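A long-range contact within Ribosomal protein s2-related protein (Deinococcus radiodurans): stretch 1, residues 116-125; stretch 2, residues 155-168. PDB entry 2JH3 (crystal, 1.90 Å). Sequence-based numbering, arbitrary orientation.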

# COMPACT_ATOMS: atom_id res chain seq x y z
N LEU A 116 -3.71 16.56 32.12
CA LEU A 116 -5.17 16.73 32.36
C LEU A 116 -5.56 15.97 33.61
O LEU A 116 -6.22 16.51 34.49
CB LEU A 116 -5.94 16.17 31.19
CG LEU A 116 -7.44 16.17 31.31
CD1 LEU A 116 -7.89 17.61 31.54
CD2 LEU A 116 -8.09 15.64 30.09
N GLY A 117 -5.08 14.73 33.69
CA GLY A 117 -5.48 13.84 34.78
C GLY A 117 -5.05 14.34 36.13
O GLY A 117 -5.66 13.97 37.13
N ALA A 118 -4.03 15.18 36.20
CA ALA A 118 -3.56 15.76 37.50
C ALA A 118 -4.37 16.97 38.04
O ALA A 118 -4.24 17.35 39.21
CB ALA A 118 -2.08 16.13 37.41
N HIS A 119 -5.11 17.64 37.18
CA HIS A 119 -5.80 18.84 37.60
C HIS A 119 -7.06 18.55 38.47
O HIS A 119 -7.89 17.68 38.15
CB HIS A 119 -6.15 19.74 36.44
CG HIS A 119 -6.56 21.12 36.85
ND1 HIS A 119 -5.68 22.15 37.01
CD2 HIS A 119 -7.79 21.63 37.12
CE1 HIS A 119 -6.34 23.24 37.36
NE2 HIS A 119 -7.62 22.95 37.44
N PRO A 120 -7.19 19.31 39.59
CA PRO A 120 -8.36 19.10 40.47
C PRO A 120 -9.71 19.30 39.85
O PRO A 120 -10.70 18.69 40.31
CB PRO A 120 -8.10 20.02 41.66
CG PRO A 120 -7.03 21.04 41.19
CD PRO A 120 -6.22 20.28 40.15
N GLY A 121 -9.78 20.09 38.77
CA GLY A 121 -10.97 20.20 37.96
C GLY A 121 -11.52 18.89 37.42
O GLY A 121 -12.68 18.83 37.00
N MET A 122 -10.71 17.85 37.39
CA MET A 122 -11.17 16.57 36.86
C MET A 122 -12.26 15.95 37.73
O MET A 122 -13.08 15.23 37.23
CB MET A 122 -9.98 15.60 36.65
CG MET A 122 -9.19 15.79 35.27
SD MET A 122 -10.25 15.86 33.79
CE MET A 122 -11.03 14.22 33.97
N ALA A 123 -12.25 16.20 39.02
CA ALA A 123 -13.38 15.79 39.94
C ALA A 123 -14.76 16.31 39.50
O ALA A 123 -15.78 15.57 39.52
CB ALA A 123 -13.07 16.23 41.33
N ASP A 124 -14.81 17.58 39.07
CA ASP A 124 -16.02 18.18 38.48
C ASP A 124 -16.46 17.54 37.20
O ASP A 124 -17.68 17.38 36.94
CB ASP A 124 -15.75 19.65 38.12
CG ASP A 124 -15.33 20.47 39.30
OD1 ASP A 124 -16.12 20.56 40.26
OD2 ASP A 124 -14.19 21.00 39.31
N ALA A 125 -15.48 17.23 36.34
CA ALA A 125 -15.77 16.55 35.07
C ALA A 125 -16.31 15.11 35.33
O ALA A 125 -17.22 14.67 34.68
CB ALA A 125 -14.51 16.53 34.16
N ALA A 155 -2.50 7.07 41.14
CA ALA A 155 -2.48 7.94 42.29
C ALA A 155 -3.24 9.22 42.06
O ALA A 155 -3.84 9.73 42.96
CB ALA A 155 -1.06 8.25 42.61
N ALA A 156 -3.26 9.75 40.85
CA ALA A 156 -4.02 10.99 40.58
C ALA A 156 -5.50 10.73 40.73
O ALA A 156 -6.24 11.55 41.29
CB ALA A 156 -3.69 11.54 39.20
N LEU A 157 -5.98 9.60 40.23
CA LEU A 157 -7.39 9.30 40.36
C LEU A 157 -7.80 9.13 41.82
O LEU A 157 -8.90 9.55 42.22
CB LEU A 157 -7.76 8.05 39.54
CG LEU A 157 -9.19 7.55 39.70
CD1 LEU A 157 -10.13 8.61 39.30
CD2 LEU A 157 -9.39 6.28 38.87
N GLU A 158 -6.93 8.49 42.60
CA GLU A 158 -7.14 8.36 44.06
C GLU A 158 -7.28 9.75 44.73
O GLU A 158 -8.15 9.99 45.56
CB GLU A 158 -6.00 7.57 44.68
CG GLU A 158 -5.92 6.09 44.12
CD GLU A 158 -7.00 5.12 44.68
OE1 GLU A 158 -7.80 5.58 45.54
OE2 GLU A 158 -7.02 3.91 44.26
N THR A 159 -6.47 10.70 44.29
CA THR A 159 -6.65 12.08 44.81
C THR A 159 -8.04 12.62 44.51
O THR A 159 -8.75 13.04 45.40
CB THR A 159 -5.51 12.94 44.31
OG1 THR A 159 -4.30 12.42 44.89
CG2 THR A 159 -5.68 14.39 44.69
N HIS A 160 -8.48 12.49 43.27
CA HIS A 160 -9.83 12.91 42.91
C HIS A 160 -10.95 12.14 43.63
O HIS A 160 -12.01 12.72 43.92
CB HIS A 160 -10.04 12.76 41.42
CG HIS A 160 -9.07 13.57 40.63
ND1 HIS A 160 -8.33 13.06 39.58
CD2 HIS A 160 -8.62 14.83 40.84
CE1 HIS A 160 -7.49 14.00 39.15
NE2 HIS A 160 -7.65 15.08 39.90
N ALA A 161 -10.76 10.82 43.77
CA ALA A 161 -11.78 9.97 44.45
C ALA A 161 -12.01 10.55 45.86
O ALA A 161 -13.16 10.75 46.27
CB ALA A 161 -11.32 8.53 44.47
N GLN A 162 -10.93 10.97 46.53
CA GLN A 162 -11.09 11.57 47.88
C GLN A 162 -11.76 12.95 47.89
O GLN A 162 -12.61 13.21 48.74
CB GLN A 162 -9.78 11.56 48.64
CG GLN A 162 -9.89 12.17 50.06
CD GLN A 162 -10.83 11.40 51.04
OE1 GLN A 162 -11.20 10.24 50.82
NE2 GLN A 162 -11.17 12.05 52.14
N ALA A 163 -11.46 13.83 46.93
CA ALA A 163 -12.19 15.08 46.83
C ALA A 163 -13.68 14.87 46.59
O ALA A 163 -14.52 15.70 46.97
CB ALA A 163 -11.62 15.93 45.71
N LEU A 164 -14.04 13.81 45.88
CA LEU A 164 -15.45 13.65 45.54
C LEU A 164 -16.22 13.11 46.75
O LEU A 164 -17.45 13.33 46.85
CB LEU A 164 -15.62 12.76 44.33
CG LEU A 164 -15.26 13.37 42.96
CD1 LEU A 164 -14.91 12.21 42.01
CD2 LEU A 164 -16.38 14.26 42.41
N ARG A 165 -15.53 12.38 47.63
CA ARG A 165 -16.11 11.92 48.89
C ARG A 165 -16.47 13.15 49.72
O ARG A 165 -17.63 13.35 50.12
CB ARG A 165 -15.15 11.01 49.65
CG ARG A 165 -15.02 9.65 49.05
CD ARG A 165 -13.95 8.84 49.76
NE ARG A 165 -13.65 7.67 48.97
CZ ARG A 165 -12.45 7.32 48.50
NH1 ARG A 165 -11.38 8.03 48.77
NH2 ARG A 165 -12.32 6.23 47.74
N GLU A 166 -15.50 14.05 49.88
CA GLU A 166 -15.75 15.27 50.66
C GLU A 166 -16.89 16.13 50.10
O GLU A 166 -17.80 16.52 50.84
CB GLU A 166 -14.47 16.03 50.84
CG GLU A 166 -13.27 15.10 50.86
CD GLU A 166 -12.35 15.30 52.02
OE1 GLU A 166 -12.86 15.13 53.15
OE2 GLU A 166 -11.13 15.57 51.79
N ARG A 167 -16.91 16.41 48.81
CA ARG A 167 -18.12 17.04 48.25
C ARG A 167 -19.45 16.36 48.70
O ARG A 167 -20.44 17.04 48.99
CB ARG A 167 -18.08 17.03 46.74
CG ARG A 167 -17.03 17.91 46.16
CD ARG A 167 -16.38 17.22 44.98
NE ARG A 167 -15.58 18.15 44.21
CZ ARG A 167 -15.99 18.73 43.08
NH1 ARG A 167 -17.19 18.48 42.51
NH2 ARG A 167 -15.15 19.57 42.51
N GLY A 168 -19.48 15.02 48.71
CA GLY A 168 -20.63 14.28 49.27
C GLY A 168 -21.87 14.21 48.43
O GLY A 168 -22.90 13.72 48.87

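A helix can hold a segment of mixed structure by presenting one face, with contacts of several kinds along its length. Here residues 155-167 form the helix, while the partner passes from a 3-10 segment at 116-118 through a type I turn, His 119 to Met 122, into a second helix. The backbones come close at two points: the CA atoms of Ala 118 and Ala 156 lie 5.7 Å apart, those of Ala 123 and His 160 5.5 Å. Three of these four residues are alanines, and His 160 places its side chain toward the partner.

His 160, buried and in the m rotamer, reaches into the turn. Its NE2 donates a weak hydrogen bond to His 119 O (3.1 Å), a carbonyl that also accepts the turn's own bond from Met 122 N (2.9 Å). Met 122 CB sits over one face of the imidazole, 4.1 Å from its centroid, in a CH-pi contact. One turn along the helix, Leu 164 brings its CG to 4.0 Å from Ala 123 CB; the CA-to-CB bond of Ala 123 points toward the helix, and the residue is among the most covered in the contact. At the exposed margin, Arg 167 closes the contact: NH2 forms a salt bridge with Asp 124 OD1 (2.6 Å, nearly linear), while Ala 123 CB lies over the guanidinium face. The salt bridge thus lies at the exposed margin, while His 160, Ala 123 and Leu 164 are buried.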